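Local coordinates for protein geranyltranstransferase (Roseobacter denitrificans, PDB 4LLS) that probably condenses isopentenyl diphosphate with allylic diphosphates, giving the longer prenyl diphosphates needed for carotenoids and diterpenes, at residues A[98-103]-A[126-131]; A[106-111]-A[180-185]; A[76-81]-A[293-298]. All blocks are in the same frame, centred on the assembly; numbering follows the deposited sequence.

Contact 1 of 3, residues A[98-103]-A[126-131]. With CA (calcium ion), chain F; GST (geranyl S-thiolodiphosphate), chain D; GST (geranyl S-thiolodiphosphate), chain I.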
loop_
_atom_site.group_PDB
_atom_site.type_symbol
_atom_site.label_atom_id
_atom_site.label_comp_id
_atom_site.label_asym_id
_atom_site.label_seq_id
_atom_site.Cartn_x
_atom_site.Cartn_y
_atom_site.Cartn_z
ATOM N N SER A 98 8.681 1.360 -0.925
ATOM C CA SER A 98 9.478 0.855 0.195
ATOM C C SER A 98 10.711 1.710 0.409
ATOM O O SER A 98 11.105 1.950 1.548
ATOM C CB SER A 98 9.853 -0.641 -0.006
ATOM O OG SER A 98 10.923 -0.798 -0.956
ATOM N N LEU A 99 11.281 2.228 -0.665
ATOM C CA LEU A 99 12.521 3.037 -0.558
ATOM C C LEU A 99 12.170 4.435 -0.037
ATOM O O LEU A 99 12.941 5.014 0.747
ATOM C CB LEU A 99 13.256 3.144 -1.878
ATOM C CG LEU A 99 13.739 1.824 -2.501
ATOM C CD1 LEU A 99 14.471 2.098 -3.807
ATOM C CD2 LEU A 99 14.550 0.977 -1.547
ATOM N N VAL A 100 11.044 4.983 -0.431
ATOM C CA VAL A 100 10.640 6.311 0.042
ATOM C C VAL A 100 10.496 6.238 1.551
ATOM O O VAL A 100 10.955 7.131 2.293
ATOM C CB VAL A 100 9.341 6.780 -0.597
ATOM C CG1 VAL A 100 8.871 8.065 0.050
ATOM C CG2 VAL A 100 9.539 6.988 -2.077
ATOM N N HIS A 101 9.802 5.229 2.034
ATOM C CA HIS A 101 9.652 5.067 3.486
ATOM C C HIS A 101 10.948 4.715 4.190
ATOM O O HIS A 101 11.229 5.294 5.246
ATOM C CB HIS A 101 8.506 4.105 3.831
ATOM C CG HIS A 101 7.157 4.688 3.558
ATOM N ND1 HIS A 101 5.980 4.080 3.953
ATOM C CD2 HIS A 101 6.799 5.878 3.039
ATOM C CE1 HIS A 101 4.965 4.831 3.610
ATOM N NE2 HIS A 101 5.429 5.928 3.037
ATOM N N ASP A 102 11.760 3.820 3.638
ATOM C CA ASP A 102 13.038 3.450 4.239
ATOM C C ASP A 102 13.926 4.673 4.419
ATOM O O ASP A 102 14.705 4.717 5.379
ATOM C CB ASP A 102 13.767 2.400 3.395
ATOM C CG ASP A 102 15.032 1.832 4.090
ATOM O OD1 ASP A 102 14.899 1.215 5.166
ATOM O OD2 ASP A 102 16.109 1.942 3.470
ATOM N N ASP A 103 13.882 5.594 3.472
ATOM C CA ASP A 103 14.812 6.733 3.483
ATOM C C ASP A 103 14.437 7.733 4.582
ATOM O O ASP A 103 15.222 8.629 4.859
ATOM C CB ASP A 103 14.888 7.405 2.117
ATOM C CG ASP A 103 15.665 6.569 1.056
ATOM O OD1 ASP A 103 15.403 6.746 -0.160
ATOM O OD2 ASP A 103 16.498 5.749 1.440
ATOM N N ALA A 126 5.945 14.665 5.340
ATOM C CA ALA A 126 4.526 14.297 5.095
ATOM C C ALA A 126 4.349 13.891 3.636
ATOM O O ALA A 126 3.650 12.912 3.318
ATOM C CB ALA A 126 3.602 15.465 5.396
ATOM N N THR A 127 4.948 14.657 2.747
ATOM C CA THR A 127 4.852 14.357 1.328
ATOM C C THR A 127 5.475 12.979 1.044
ATOM O O THR A 127 4.915 12.205 0.239
ATOM C CB THR A 127 5.537 15.465 0.501
ATOM O OG1 THR A 127 4.896 16.710 0.787
ATOM C CG2 THR A 127 5.436 15.197 -0.958
ATOM N N ALA A 128 6.571 12.642 1.722
ATOM C CA ALA A 128 7.228 11.362 1.533
ATOM C C ALA A 128 6.346 10.240 2.047
ATOM O O ALA A 128 6.185 9.196 1.373
ATOM C CB ALA A 128 8.597 11.345 2.178
ATOM N N VAL A 129 5.765 10.401 3.238
ATOM C CA VAL A 129 4.864 9.385 3.764
ATOM C C VAL A 129 3.723 9.141 2.780
ATOM O O VAL A 129 3.440 7.970 2.415
ATOM C CB VAL A 129 4.308 9.774 5.136
ATOM C CG1 VAL A 129 3.175 8.817 5.542
ATOM C CG2 VAL A 129 5.416 9.803 6.197
ATOM N N LEU A 130 3.114 10.201 2.280
ATOM C CA LEU A 130 1.924 10.052 1.450
ATOM C C LEU A 130 2.275 9.547 0.073
ATOM O O LEU A 130 1.527 8.744 -0.507
ATOM C CB LEU A 130 1.097 11.363 1.380
ATOM C CG LEU A 130 0.441 11.790 2.707
ATOM C CD1 LEU A 130 -0.169 13.164 2.478
ATOM C CD2 LEU A 130 -0.615 10.815 3.166
ATOM N N ALA A 131 3.401 9.993 -0.492
ATOM C CA ALA A 131 3.794 9.504 -1.797
ATOM C C ALA A 131 4.092 8.009 -1.705
ATOM O O ALA A 131 3.707 7.279 -2.627
ATOM C CB ALA A 131 5.032 10.250 -2.320
HETATM CA CA CA F . 18.378 1.993 3.592
HETATM P PA GST D . 19.671 0.744 0.584
HETATM O O1A GST D . 19.440 0.907 -0.917
HETATM O O2A GST D . 21.109 0.426 0.974
HETATM O O3A GST D . 19.071 1.885 1.399
HETATM O O1B GST D . 18.805 -0.537 0.963
HETATM P PB GST D . 18.910 -1.270 2.365
HETATM O O2B GST D . 20.107 -2.102 2.509
HETATM O O3B GST D . 18.710 -0.228 3.518
HETATM S S1 GST D . 17.363 -2.512 2.259
HETATM C C1 GST D . 16.100 -1.306 2.032
HETATM C C2 GST D . 14.761 -1.756 2.565
HETATM C C3 GST D . 13.838 -2.332 1.779
HETATM C C10 GST D . 14.120 -2.661 0.353
HETATM C C4 GST D . 12.524 -2.767 2.333
HETATM C C5 GST D . 11.974 -1.637 3.215
HETATM C C6 GST D . 10.647 -2.004 3.793
HETATM C C7 GST D . 9.714 -1.098 4.160
HETATM C C9 GST D . 9.824 0.409 4.080
HETATM C C8 GST D . 8.445 -1.705 4.670
HETATM P PA GST I . -10.176 13.004 12.329
HETATM O O1A GST I . -10.904 14.316 12.649
HETATM O O2A GST I . -8.681 13.027 12.630
HETATM O O3A GST I . -10.868 11.753 12.784
HETATM O O1B GST I . -10.235 12.904 10.774
HETATM P PB GST I . -9.961 14.184 9.903
HETATM O O2B GST I . -8.654 14.777 10.221
HETATM O O3B GST I . -11.192 15.237 10.004
HETATM S S1 GST I . -9.947 13.318 8.122
HETATM C C1 GST I . -8.880 12.000 8.615
HETATM C C2 GST I . -8.048 11.577 7.439
HETATM C C3 GST I . -8.401 10.531 6.686
HETATM C C10 GST I . -9.653 9.764 6.980
HETATM C C4 GST I . -7.592 10.197 5.473
HETATM C C5 GST I . -6.098 10.328 5.783
HETATM C C6 GST I . -5.390 9.968 4.513
HETATM C C7 GST I . -4.142 9.506 4.431
HETATM C C9 GST I . -3.662 9.218 3.042
HETATM C C8 GST I . -3.256 9.216 5.603
HETATM O O HOH W 1 18.057 4.390 3.232
HETATM O O HOH W 2 20.676 2.312 4.101
#
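Val100 sets its CG1 methyl against the carbonyl oxygen of Ala128, 3.2 Å from Ala128 O, and brushes Ala128 CB at 3.9 Å. The two short helical segments run roughly antiparallel, at 151°, in the all-helical fold of the trans-prenyltransferases. Segment 98-103 carries the first residues of the aspartate-rich DDxxxxD motif, Asp102 and Asp103. CG1 reaches the other helix because it stands anti to the backbone N of Val100 (chi1 173°).

The next residue, His101, supplies the polar link. Its NE2 donates to Val129 O over 2.9 Å, with an N-H...O angle of 162°. The oxygen lies at the ring edge, close to the ring plane, and the donor comes in the carbonyl plane on a lone pair. The other ring nitrogen, ND1, is hydrogen-bonded to Asp133 OD2 of the second subunit. Both nitrogens are therefore tied, which fixes the rotation of this buried ring. A phenylalanine here would probably leave Val129 O and the Asp133 carboxylate of the second subunit without these imidazole partners.

Another flank of helix 81-102 faces the bound substrate analogue. Ser98 O lies 3.2 Å from C9, near the tail of the bound geranyl S-thiolodiphosphate. Asp102 turns its carboxylate toward the diphosphate and binds a calcium ion through OD2 at 2.3 Å; its OD1 is held by Gln175 NE2. Asp103 works from the second shell: its OD2 accepts a bond from a calcium-bound water at 2.7 Å and pairs with Arg113. On segment 126-131, Leu130 points away from this partner helix and lies by Gln175 of the second subunit, where its CD2 touches C9 of the second subunit's geranyl S-thiolodiphosphate at 3.4 Å.

Contact 2 of 3, residues A[106-111]-A[180-185]. With CA (calcium ion), chain G; CA (calcium ion), chain F.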
loop_
_atom_site.group_PDB
_atom_site.type_symbol
_atom_site.label_atom_id
_atom_site.label_comp_id
_atom_site.label_asym_id
_atom_site.label_seq_id
_atom_site.Cartn_x
_atom_site.Cartn_y
_atom_site.Cartn_z
ATOM N N CYS A 106 12.898 8.886 10.352
ATOM C CA CYS A 106 12.606 7.970 11.429
ATOM C C CYS A 106 13.081 6.548 11.142
ATOM O O CYS A 106 12.961 5.657 11.977
ATOM C CB CYS A 106 11.106 7.998 11.743
ATOM S SG CYS A 106 10.018 7.286 10.486
ATOM N N MET A 107 13.495 6.298 9.888
ATOM C CA MET A 107 14.030 5.011 9.508
ATOM C C MET A 107 15.519 5.145 9.203
ATOM O O MET A 107 16.320 5.391 10.121
ATOM C CB MET A 107 13.234 4.463 8.301
ATOM C CG MET A 107 11.741 4.395 8.580
ATOM S SD MET A 107 11.068 2.726 8.486
ATOM C CE MET A 107 9.364 3.060 8.938
ATOM N N ASP A 108 15.931 5.052 7.943
ATOM C CA ASP A 108 17.375 5.100 7.665
ATOM C C ASP A 108 17.905 6.521 7.507
ATOM O O ASP A 108 19.138 6.743 7.532
ATOM C CB ASP A 108 17.731 4.233 6.448
ATOM C CG ASP A 108 17.846 2.762 6.788
ATOM O OD1 ASP A 108 17.447 2.321 7.895
ATOM O OD2 ASP A 108 18.224 1.963 5.872
ATOM N N ASN A 109 17.021 7.488 7.294
ATOM C CA ASN A 109 17.422 8.887 7.293
ATOM C C ASN A 109 18.497 9.150 6.242
ATOM O O ASN A 109 19.621 9.565 6.555
ATOM C CB ASN A 109 17.953 9.266 8.695
ATOM C CG ASN A 109 18.142 10.753 8.872
ATOM O OD1 ASN A 109 18.910 11.172 9.740
ATOM N ND2 ASN A 109 17.483 11.555 8.061
ATOM N N ASP A 110 18.130 8.976 4.976
ATOM C CA ASP A 110 19.043 9.193 3.875
ATOM C C ASP A 110 18.629 10.356 2.998
ATOM O O ASP A 110 17.440 10.547 2.724
ATOM C CB ASP A 110 19.103 7.936 3.029
ATOM C CG ASP A 110 20.223 7.040 3.435
ATOM O OD1 ASP A 110 19.949 6.041 4.124
ATOM O OD2 ASP A 110 21.396 7.356 3.098
ATOM N N ASP A 111 19.621 11.132 2.569
ATOM C CA ASP A 111 19.416 12.354 1.809
ATOM C C ASP A 111 19.448 12.190 0.286
ATOM O O ASP A 111 18.958 13.057 -0.437
ATOM C CB ASP A 111 20.504 13.389 2.183
ATOM C CG ASP A 111 20.388 13.897 3.604
ATOM O OD1 ASP A 111 21.332 14.605 4.036
ATOM O OD2 ASP A 111 19.334 13.707 4.248
ATOM N N ALA A 180 14.584 -3.648 14.693
ATOM C CA ALA A 180 14.777 -4.183 16.053
ATOM C C ALA A 180 16.248 -4.521 16.276
ATOM O O ALA A 180 16.783 -4.364 17.376
ATOM C CB ALA A 180 13.916 -5.401 16.292
ATOM N N ALA A 181 16.919 -4.922 15.207
ATOM C CA ALA A 181 18.379 -5.096 15.248
ATOM C C ALA A 181 19.155 -3.769 15.296
ATOM O O ALA A 181 20.100 -3.655 16.085
ATOM C CB ALA A 181 18.825 -5.952 14.066
ATOM N N GLU A 182 18.803 -2.782 14.464
ATOM C CA GLU A 182 19.571 -1.526 14.409
ATOM C C GLU A 182 19.569 -0.896 15.805
ATOM O O GLU A 182 20.580 -0.344 16.264
ATOM C CB GLU A 182 18.974 -0.515 13.419
ATOM C CG GLU A 182 18.979 -0.929 11.955
ATOM C CD GLU A 182 18.135 0.012 11.090
ATOM O OE1 GLU A 182 17.738 -0.369 9.960
ATOM O OE2 GLU A 182 17.835 1.135 11.563
ATOM N N THR A 183 18.424 -0.988 16.470
ATOM C CA THR A 183 18.150 -0.246 17.699
ATOM C C THR A 183 18.968 -0.825 18.854
ATOM O O THR A 183 19.523 -0.076 19.673
ATOM C CB THR A 183 16.635 -0.314 18.052
ATOM O OG1 THR A 183 15.873 0.402 17.068
ATOM C CG2 THR A 183 16.360 0.278 19.446
ATOM N N ALA A 184 19.001 -2.154 18.936
ATOM C CA ALA A 184 19.818 -2.864 19.927
ATOM C C ALA A 184 21.317 -2.898 19.541
ATOM O O ALA A 184 22.157 -3.343 20.318
ATOM C CB ALA A 184 19.290 -4.287 20.107
ATOM N N ARG A 185 21.646 -2.432 18.339
ATOM C CA ARG A 185 22.986 -2.631 17.779
ATOM C C ARG A 185 23.396 -4.097 17.941
ATOM O O ARG A 185 24.497 -4.402 18.401
ATOM C CB ARG A 185 24.008 -1.686 18.442
ATOM C CG ARG A 185 24.074 -0.307 17.793
ATOM C CD ARG A 185 25.247 0.515 18.324
ATOM N NE ARG A 185 26.383 0.596 17.396
ATOM C CZ ARG A 185 26.471 1.451 16.376
ATOM N NH1 ARG A 185 25.440 2.224 16.053
ATOM N NH2 ARG A 185 27.547 1.449 15.603
HETATM CA CA CA G . 18.128 -0.131 7.539
HETATM CA CA CA F . 18.378 1.993 3.592
HETATM O O HOH W 3 15.733 2.125 9.856
HETATM O O HOH W 1 18.057 4.390 3.232
HETATM O O HOH W 2 20.676 2.312 4.101
HETATM O O HOH W 4 19.373 -1.145 6.006
HETATM O O HOH W 5 15.673 -0.202 8.326
HETATM O O HOH W 6 16.651 -0.716 5.806
#
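Asp108 meets Glu182 mainly through a shared calcium ion, and each atom beyond its backbone has a metal nearby. CB lies 3.7 Å from the calcium that Asp102 also binds. CG lies near both ions, off the line between them. OD2 bridges them, 2.3 Å from the first calcium and 2.7 Å from the second. OD1 binds the second calcium as well, at 2.6 Å, so the carboxylate grips that ion with both oxygens.

Glu182 supplies the link from the helical segment. Its chain is extended beyond CG and crosses Asp108 at about a right angle, with the carboxylate planes 47° apart. Glu182 OE1 binds the second calcium at 2.5 Å. It comes within 3.4 Å of Asp108 OD1, two acceptors brought together by the metal they share. A water donates to Asp108 OD1 at 2.6 Å and to Glu182 OE2 at 2.9 Å, a second bridge beside the ion. Three other waters also bind this calcium; the bridging water does not.

Asp108 is the last aspartate of the DDxxxxD motif. Asp110, just beyond it, accepts a bond through OD1 from a water on the first calcium. Segment 106-111 lies in the loop between helix 81-102 and strand 112-113. Glu182 stands in the last turn of helix 171-184, which a Schellman motif closes at Arg185, while Met107 packs on Gln175 and Ile179 of the same helix.

Contact 3 of 3, residues A[76-81]-A[293-298]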
loop_
_atom_site.group_PDB
_atom_site.type_symbol
_atom_site.label_atom_id
_atom_site.label_comp_id
_atom_site.label_asym_id
_atom_site.label_seq_id
_atom_site.Cartn_x
_atom_site.Cartn_y
_atom_site.Cartn_z
ATOM N N LEU A 76 9.709 -15.713 -21.153
ATOM C CA LEU A 76 10.036 -17.126 -21.017
ATOM C C LEU A 76 8.781 -17.989 -21.164
ATOM O O LEU A 76 8.844 -19.136 -21.653
ATOM C CB LEU A 76 10.718 -17.358 -19.668
ATOM C CG LEU A 76 11.169 -18.745 -19.322
ATOM C CD1 LEU A 76 12.239 -19.243 -20.282
ATOM C CD2 LEU A 76 11.706 -18.748 -17.892
ATOM N N HIS A 77 7.650 -17.439 -20.715
ATOM C CA HIS A 77 6.383 -18.171 -20.705
ATOM C C HIS A 77 5.460 -17.688 -21.836
ATOM O O HIS A 77 4.268 -18.017 -21.826
ATOM C CB HIS A 77 5.724 -18.020 -19.340
ATOM C CG HIS A 77 6.253 -18.971 -18.330
ATOM N ND1 HIS A 77 7.300 -18.673 -17.484
ATOM C CD2 HIS A 77 5.931 -20.254 -18.083
ATOM C CE1 HIS A 77 7.624 -19.747 -16.791
ATOM N NE2 HIS A 77 6.736 -20.685 -17.060
ATOM N N ASP A 78 6.036 -17.060 -22.846
ATOM C CA ASP A 78 5.317 -16.569 -24.040
ATOM C C ASP A 78 4.108 -15.669 -23.722
ATOM O O ASP A 78 3.053 -15.704 -24.393
ATOM C CB ASP A 78 4.849 -17.752 -24.916
ATOM C CG ASP A 78 6.000 -18.610 -25.400
ATOM O OD1 ASP A 78 7.075 -18.062 -25.717
ATOM O OD2 ASP A 78 5.822 -19.843 -25.417
ATOM N N ILE A 79 4.258 -14.852 -22.689
ATOM C CA ILE A 79 3.251 -13.855 -22.330
ATOM C C ILE A 79 3.613 -12.519 -22.989
ATOM O O ILE A 79 4.752 -12.108 -22.939
ATOM C CB ILE A 79 3.202 -13.662 -20.804
ATOM C CG1 ILE A 79 2.705 -14.916 -20.118
ATOM C CG2 ILE A 79 2.366 -12.445 -20.421
ATOM C CD1 ILE A 79 1.239 -15.240 -20.385
ATOM N N ALA A 80 2.614 -11.825 -23.530
ATOM C CA ALA A 80 2.823 -10.599 -24.292
ATOM C C ALA A 80 3.422 -9.520 -23.395
ATOM O O ALA A 80 2.953 -9.320 -22.266
ATOM C CB ALA A 80 1.497 -10.104 -24.866
ATOM N N ALA A 81 4.386 -8.795 -23.927
ATOM C CA ALA A 81 5.012 -7.676 -23.240
ATOM C C ALA A 81 3.998 -6.616 -22.876
ATOM O O ALA A 81 4.118 -5.953 -21.824
ATOM C CB ALA A 81 6.136 -7.082 -24.079
ATOM N N GLY A 293 16.042 -24.748 -20.242
ATOM C CA GLY A 293 17.043 -24.794 -21.312
ATOM C C GLY A 293 17.448 -23.418 -21.790
ATOM O O GLY A 293 17.463 -22.454 -21.012
ATOM N N ALA A 294 17.795 -23.300 -23.061
ATOM C CA ALA A 294 18.468 -22.102 -23.561
ATOM C C ALA A 294 17.590 -20.844 -23.516
ATOM O O ALA A 294 18.113 -19.708 -23.539
ATOM C CB ALA A 294 19.030 -22.328 -24.970
ATOM N N LYS A 295 16.272 -21.043 -23.475
ATOM C CA LYS A 295 15.339 -19.921 -23.501
ATOM C C LYS A 295 15.554 -19.029 -22.271
ATOM O O LYS A 295 15.202 -17.853 -22.277
ATOM C CB LYS A 295 13.915 -20.447 -23.545
ATOM C CG LYS A 295 12.893 -19.400 -23.956
ATOM C CD LYS A 295 11.518 -20.020 -24.146
ATOM C CE LYS A 295 10.535 -19.035 -24.756
ATOM N NZ LYS A 295 9.141 -19.526 -24.647
ATOM N N ALA A 296 16.170 -19.595 -21.254
ATOM C CA ALA A 296 16.406 -18.846 -20.013
ATOM C C ALA A 296 17.752 -18.124 -19.990
ATOM O O ALA A 296 18.206 -17.695 -18.937
ATOM C CB ALA A 296 16.264 -19.771 -18.824
ATOM N N ASP A 297 18.423 -17.987 -21.135
ATOM C CA ASP A 297 19.766 -17.449 -21.121
ATOM C C ASP A 297 19.825 -15.994 -20.614
ATOM O O ASP A 297 20.798 -15.618 -19.951
ATOM C CB ASP A 297 20.388 -17.548 -22.515
ATOM C CG ASP A 297 21.036 -18.928 -22.795
ATOM O OD1 ASP A 297 21.224 -19.752 -21.871
ATOM O OD2 ASP A 297 21.503 -19.110 -23.936
ATOM N N THR A 298 18.814 -15.188 -20.902
ATOM C CA THR A 298 18.809 -13.831 -20.368
ATOM C C THR A 298 18.775 -13.840 -18.819
ATOM O O THR A 298 19.382 -12.980 -18.151
ATOM C CB THR A 298 17.631 -13.004 -20.969
ATOM O OG1 THR A 298 17.893 -12.810 -22.360
ATOM C CG2 THR A 298 17.529 -11.655 -20.380
#
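Lys295 stretches its extended side chain obliquely across Leu76 and ends with NZ between Leu76 O and the Asp78 carboxylate. Along the way Leu76 CD1 lies against Lys295 CG at 3.7 Å. Leu76 CG stands anti to its own nitrogen (chi1 -179°), which brings CD1 against the lysine methylenes. Asp78 meets the lysine at about a right angle. Lys295 NZ forms a salt bridge with Asp78 OD1 at 2.7 Å, approaching from above the carboxylate plane. It also donates to Leu76 O at 3.0 Å, and here too it lies above the carbonyl plane, 57° out of it, rather than on a lone pair.

The carbonyl belongs to the end of helix 65-76. A Schellman motif closes that helix, with Asp78 as its positive-phi residue and Ile79 N bonded back to Ala74 O. The ammonium group would probably suit the negative end of the helix dipole, as well as the aspartate. Further in, Leu76 CD1 reaches Ala296 CB at 4.3 Å, right at the N-cap position of helix 297-308. Tyr292 lies next to Leu76, and its ring also meets that of His77, planes nearly perpendicular.

Contact 1 is buried, contact 2 lies at the surface, and contact 3 is partly buried. Contacts 1 and 2 adjoin: the DDxxxxD motif runs from one into the other, and Asp102 O and Asp108 N are probably hydrogen-bonded. They share one calcium ion and two of its waters, and both touch the second subunit. Their chemistry differs. Contact 1 joins helices by methyl packing and a histidine-to-carbonyl hydrogen bond, whereas contact 2 relies on metal and water. Contact 3 lies on the opposite side of the chain's centre, with its centre about 35 Å and 40 Å from theirs. It joins a helix end to a late segment by salt bridge and apolar packing.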